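Phenylalanine ammonia-lyase (Rhodosporidium toruloides, PDB 1Y2M) catalyses the non-oxidative deamination of L-phenylalanine and L-tyrosine to trans-cinnamic acid and p-coumaric acid. Local coordinates at the interface of chains A and B. Residues are numbered along the deposited sequence; one frame, centred on the assembly and turned at random. Chains: chain A/B, Phenylalanine ammonia-lyase.

Contact 1: the interface of chains A and B. Residues chain A 437, 441, 471-472, 475-476, 479; chain B 209, 493-496.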
# COMPACT_ATOMS: atom_id res chain seq x y z
N PHE A 437 -18.56 -3.99 8.99
CA PHE A 437 -19.08 -2.82 8.29
C PHE A 437 -20.20 -3.27 7.33
O PHE A 437 -21.27 -2.65 7.28
CB PHE A 437 -17.99 -2.08 7.51
CG PHE A 437 -18.55 -1.08 6.55
CD1 PHE A 437 -19.11 0.06 6.98
CD2 PHE A 437 -18.57 -1.34 5.20
CE1 PHE A 437 -19.67 0.97 6.11
CE2 PHE A 437 -19.13 -0.42 4.29
CZ PHE A 437 -19.65 0.73 4.77
N THR A 441 -23.95 -1.89 7.60
CA THR A 441 -24.53 -1.05 6.57
C THR A 441 -25.70 -1.72 5.84
O THR A 441 -26.61 -1.02 5.40
CB THR A 441 -23.44 -0.49 5.62
OG1 THR A 441 -23.91 0.72 4.97
CG2 THR A 441 -23.04 -1.47 4.65
N ASP A 471 -23.78 5.08 10.28
CA ASP A 471 -23.54 4.40 9.00
C ASP A 471 -22.32 5.00 8.30
O ASP A 471 -21.42 4.29 7.83
CB ASP A 471 -24.77 4.50 8.13
CG ASP A 471 -24.82 3.43 7.02
OD1 ASP A 471 -24.13 2.36 7.10
OD2 ASP A 471 -25.59 3.66 6.03
N ILE A 472 -22.27 6.32 8.26
CA ILE A 472 -21.17 7.05 7.63
C ILE A 472 -19.87 6.88 8.43
O ILE A 472 -18.79 6.67 7.86
CB ILE A 472 -21.53 8.55 7.56
CG1 ILE A 472 -22.63 8.76 6.53
CG2 ILE A 472 -20.35 9.41 7.22
CD1 ILE A 472 -23.42 10.04 6.72
N ALA A 475 -18.28 3.60 7.78
CA ALA A 475 -17.49 3.65 6.54
C ALA A 475 -16.13 4.28 6.76
O ALA A 475 -15.11 3.74 6.32
CB ALA A 475 -18.25 4.38 5.46
N ALA A 476 -16.12 5.40 7.46
CA ALA A 476 -14.86 6.10 7.73
C ALA A 476 -13.90 5.21 8.48
O ALA A 476 -12.68 5.18 8.16
CB ALA A 476 -15.06 7.31 8.51
N SER A 479 -12.49 2.51 6.06
CA SER A 479 -11.54 3.07 5.15
C SER A 479 -10.16 3.25 5.82
O SER A 479 -9.11 2.93 5.27
CB SER A 479 -12.08 4.42 4.70
OG SER A 479 -13.20 4.28 3.85
N ILE B 209 -16.32 10.85 6.40
CA ILE B 209 -15.80 10.47 5.11
C ILE B 209 -15.60 11.66 4.14
O ILE B 209 -15.23 11.47 2.98
CB ILE B 209 -16.68 9.40 4.46
CG1 ILE B 209 -18.07 9.94 4.15
CG2 ILE B 209 -16.71 8.15 5.31
CD1 ILE B 209 -19.02 8.84 3.63
N GLN B 493 -15.53 3.35 0.80
CA GLN B 493 -16.59 2.38 1.08
C GLN B 493 -17.96 2.96 0.63
O GLN B 493 -18.11 4.20 0.54
CB GLN B 493 -16.66 2.06 2.56
CG GLN B 493 -15.38 1.55 3.21
CD GLN B 493 -14.97 0.25 2.61
OE1 GLN B 493 -15.81 -0.64 2.49
NE2 GLN B 493 -13.69 0.12 2.18
N PRO B 494 -18.95 2.08 0.34
CA PRO B 494 -20.30 2.46 -0.16
C PRO B 494 -21.23 3.03 0.90
O PRO B 494 -22.31 2.51 1.20
CB PRO B 494 -20.84 1.15 -0.68
CG PRO B 494 -20.22 0.13 0.16
CD PRO B 494 -18.80 0.61 0.34
N ALA B 495 -20.84 4.18 1.39
CA ALA B 495 -21.46 4.78 2.56
C ALA B 495 -22.90 5.26 2.36
O ALA B 495 -23.33 5.70 1.24
CB ALA B 495 -20.56 5.94 3.06
N GLU B 496 -23.67 5.12 3.43
CA GLU B 496 -25.02 5.68 3.51
C GLU B 496 -26.00 5.17 2.44
O GLU B 496 -26.47 5.94 1.61
CB GLU B 496 -24.96 7.22 3.48
CG GLU B 496 -26.19 7.87 4.16
CD GLU B 496 -26.90 8.88 3.28
OE1 GLU B 496 -26.25 9.77 2.65
OE2 GLU B 496 -28.13 8.78 3.22
O HOH W 1 -15.51 5.38 2.73
O HOH W 2 -22.06 3.28 5.27
O HOH W 3 -24.00 1.03 2.31
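B:Ile209 lies across A:Ile472 at about a right angle. Its CG1 and CD1 meet the CG2 methyl of A:Ile472, with CG1 to CG2 at 3.9 Å. In this PAL/histidase-family lyase, B:Ile209 stands two residues before B:Ala211, where the segment that cyclises to the imidazolinone cofactor begins. CG1 of B:Ile209 sits between its own backbone N and carbonyl carbon (chi1 65°), and this leaves CG2 pointing at helix 468-484. There CG2 packs on the backbone, 3.5 Å from A:Ala476 N. One residue earlier on helix 468-484, the CB of A:Ala475 points end-on into the flank of the B:Ala495 methyl, CB to CB 3.7 Å.

A:Phe437 takes B:Gln493 over the CE2-CZ rim of its ring. B:Gln493 CB is 3.9 Å from CE2, and the amide plane stands 89° to the ring. The CG2 methyl of A:Thr441 covers the opposite face. A:Thr441 OG1 donates to the syn lone pair of A:Asp471 OD1 at 2.7 Å.

Polar groups meet across the interface through water. Water 2 joins A:Asp471 O and A:Thr441 OG1 to B:Glu496 N, 3.1 Å away. Water 3 joins A:Thr441 OG1 to B:Pro494 O. Water 1 links A:Ser479 OG with B:Gln493 N at 2.8 Å. B:Glu496 is a cinnamate-binding residue. Its CB runs alongside A:Ile472 CG1, and A:Asp471 OD2 comes to 3.3 Å from its CA.

Contact 2: the interface of chains A and B. Residues chain A 156-157, 159-161; chain B 152-154.
The backbone N-H of A:Leu156 donates to B:Gly153 O at 2.9 Å, where B:Gly153 has a positive phi (76°). Both partners are in loops. The bond falls on a carbonyl lone pair.

A:Leu156 then covers the glycine with its side chain. CB rests 4.0 Å from B:Gly153 CA, and the CD1 methyl reaches B:Leu152 O at 3.4 Å.

B:Arg154 buries more surface than any other residue here. Its chain bends at chi2 (-79°) and then runs out extended, which carries the guanidinium into the A:Leu156 to A:Pro161 loop. NH2 donates to A:Ser159 O at 3.2 Å. The acceptor is near the guanidinium plane, but the donor approaches from well above the carbonyl plane and misses the lone pairs. A:Leu156 O lies 3.1 Å above one face of the guanidinium, toward its rim, so its contact with the group is over the face. A:Ser159 OG holds this oxygen with a 2.8 Å bond on a lone pair.

Two waters sit in plane at the guanidinium edge. Water 5 bridges NH1 to A:Ser159 O. Water 4, 2.9 Å from NH2, connects it to A:Ser159 OG and A:Leu160 O. Backbone carbonyls and water thus meet the guanidinium at one face and along its edge, with the serine hydroxyl joined through water 4. The carboxylate of A:Glu157 is near but not in contact. Any electrostatic help from it would be long-range.

The site fastens a loop of one subunit to the equivalent region of the other by backbone and arginine contacts. Its two-fold twin doubles the hold, probably helping to keep the subunits of the homotetramer together.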
# COMPACT_ATOMS: atom_id res chain seq x y z
N LEU A 156 2.33 13.98 25.85
CA LEU A 156 3.24 12.82 25.90
C LEU A 156 3.11 11.94 24.64
O LEU A 156 3.55 10.80 24.63
CB LEU A 156 3.06 12.03 27.23
CG LEU A 156 3.89 12.55 28.38
CD1 LEU A 156 3.46 11.83 29.72
CD2 LEU A 156 5.36 12.47 28.20
N GLU A 157 2.56 12.52 23.58
CA GLU A 157 2.37 11.85 22.30
C GLU A 157 3.67 11.27 21.75
O GLU A 157 3.64 10.25 21.06
CB GLU A 157 1.80 12.80 21.24
CG GLU A 157 0.40 13.30 21.50
CD GLU A 157 0.39 14.64 22.26
OE1 GLU A 157 1.42 14.99 22.84
OE2 GLU A 157 -0.66 15.32 22.30
N SER A 159 6.05 9.86 23.43
CA SER A 159 6.55 8.82 24.34
C SER A 159 5.79 7.51 24.22
O SER A 159 4.59 7.45 23.82
CB SER A 159 6.60 9.27 25.80
OG SER A 159 5.28 9.34 26.34
N LEU A 160 6.51 6.43 24.52
CA LEU A 160 5.84 5.13 24.52
C LEU A 160 4.81 5.03 25.62
O LEU A 160 5.03 5.54 26.73
CB LEU A 160 6.83 4.00 24.74
CG LEU A 160 7.62 3.48 23.58
CD1 LEU A 160 8.60 2.43 24.16
CD2 LEU A 160 6.76 2.89 22.48
N PRO A 161 3.67 4.36 25.33
CA PRO A 161 2.72 4.18 26.42
C PRO A 161 3.36 3.48 27.64
O PRO A 161 4.20 2.60 27.48
CB PRO A 161 1.63 3.32 25.79
CG PRO A 161 1.67 3.72 24.35
CD PRO A 161 3.15 3.78 24.07
N LEU B 152 -1.60 12.37 32.84
CA LEU B 152 -0.61 13.36 32.53
C LEU B 152 -0.20 13.18 31.06
O LEU B 152 0.16 12.08 30.66
CB LEU B 152 0.55 13.20 33.49
CG LEU B 152 1.77 14.08 33.25
CD1 LEU B 152 1.43 15.53 33.48
CD2 LEU B 152 2.84 13.66 34.22
N GLY B 153 -0.29 14.23 30.25
CA GLY B 153 0.19 14.19 28.89
C GLY B 153 -0.70 13.43 27.93
O GLY B 153 -0.31 13.24 26.78
N ARG B 154 -1.90 13.03 28.38
CA ARG B 154 -2.81 12.22 27.60
C ARG B 154 -4.26 12.63 27.88
O ARG B 154 -4.54 13.30 28.86
CB ARG B 154 -2.68 10.74 27.98
CG ARG B 154 -1.29 10.14 28.05
CD ARG B 154 -0.76 9.83 26.72
NE ARG B 154 0.49 9.10 26.83
CZ ARG B 154 1.19 8.65 25.80
NH1 ARG B 154 0.75 8.82 24.57
NH2 ARG B 154 2.32 7.99 26.01
O HOH W 4 4.20 7.77 28.24
O HOH W 5 2.28 7.33 22.45

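The centres of contact 1 and contact 2 lie about 31 Å apart on the same interface of chains A and B. They share no residue and no helix. Contact 1 sets helices 416-443 and 468-484 of chain A against active-site loops of chain B. Contact 2 pairs loops with loops, in the stretch between 3-10 helix 147-149 and helix 162-176. The first is mainly apolar with water bridges; the second has direct polar bonds. Each recurs with the chains exchanged, so four patches spread the hold over the interface. Contact 1 lies beside catalytic residues, so subunit pairing may help shape the active site.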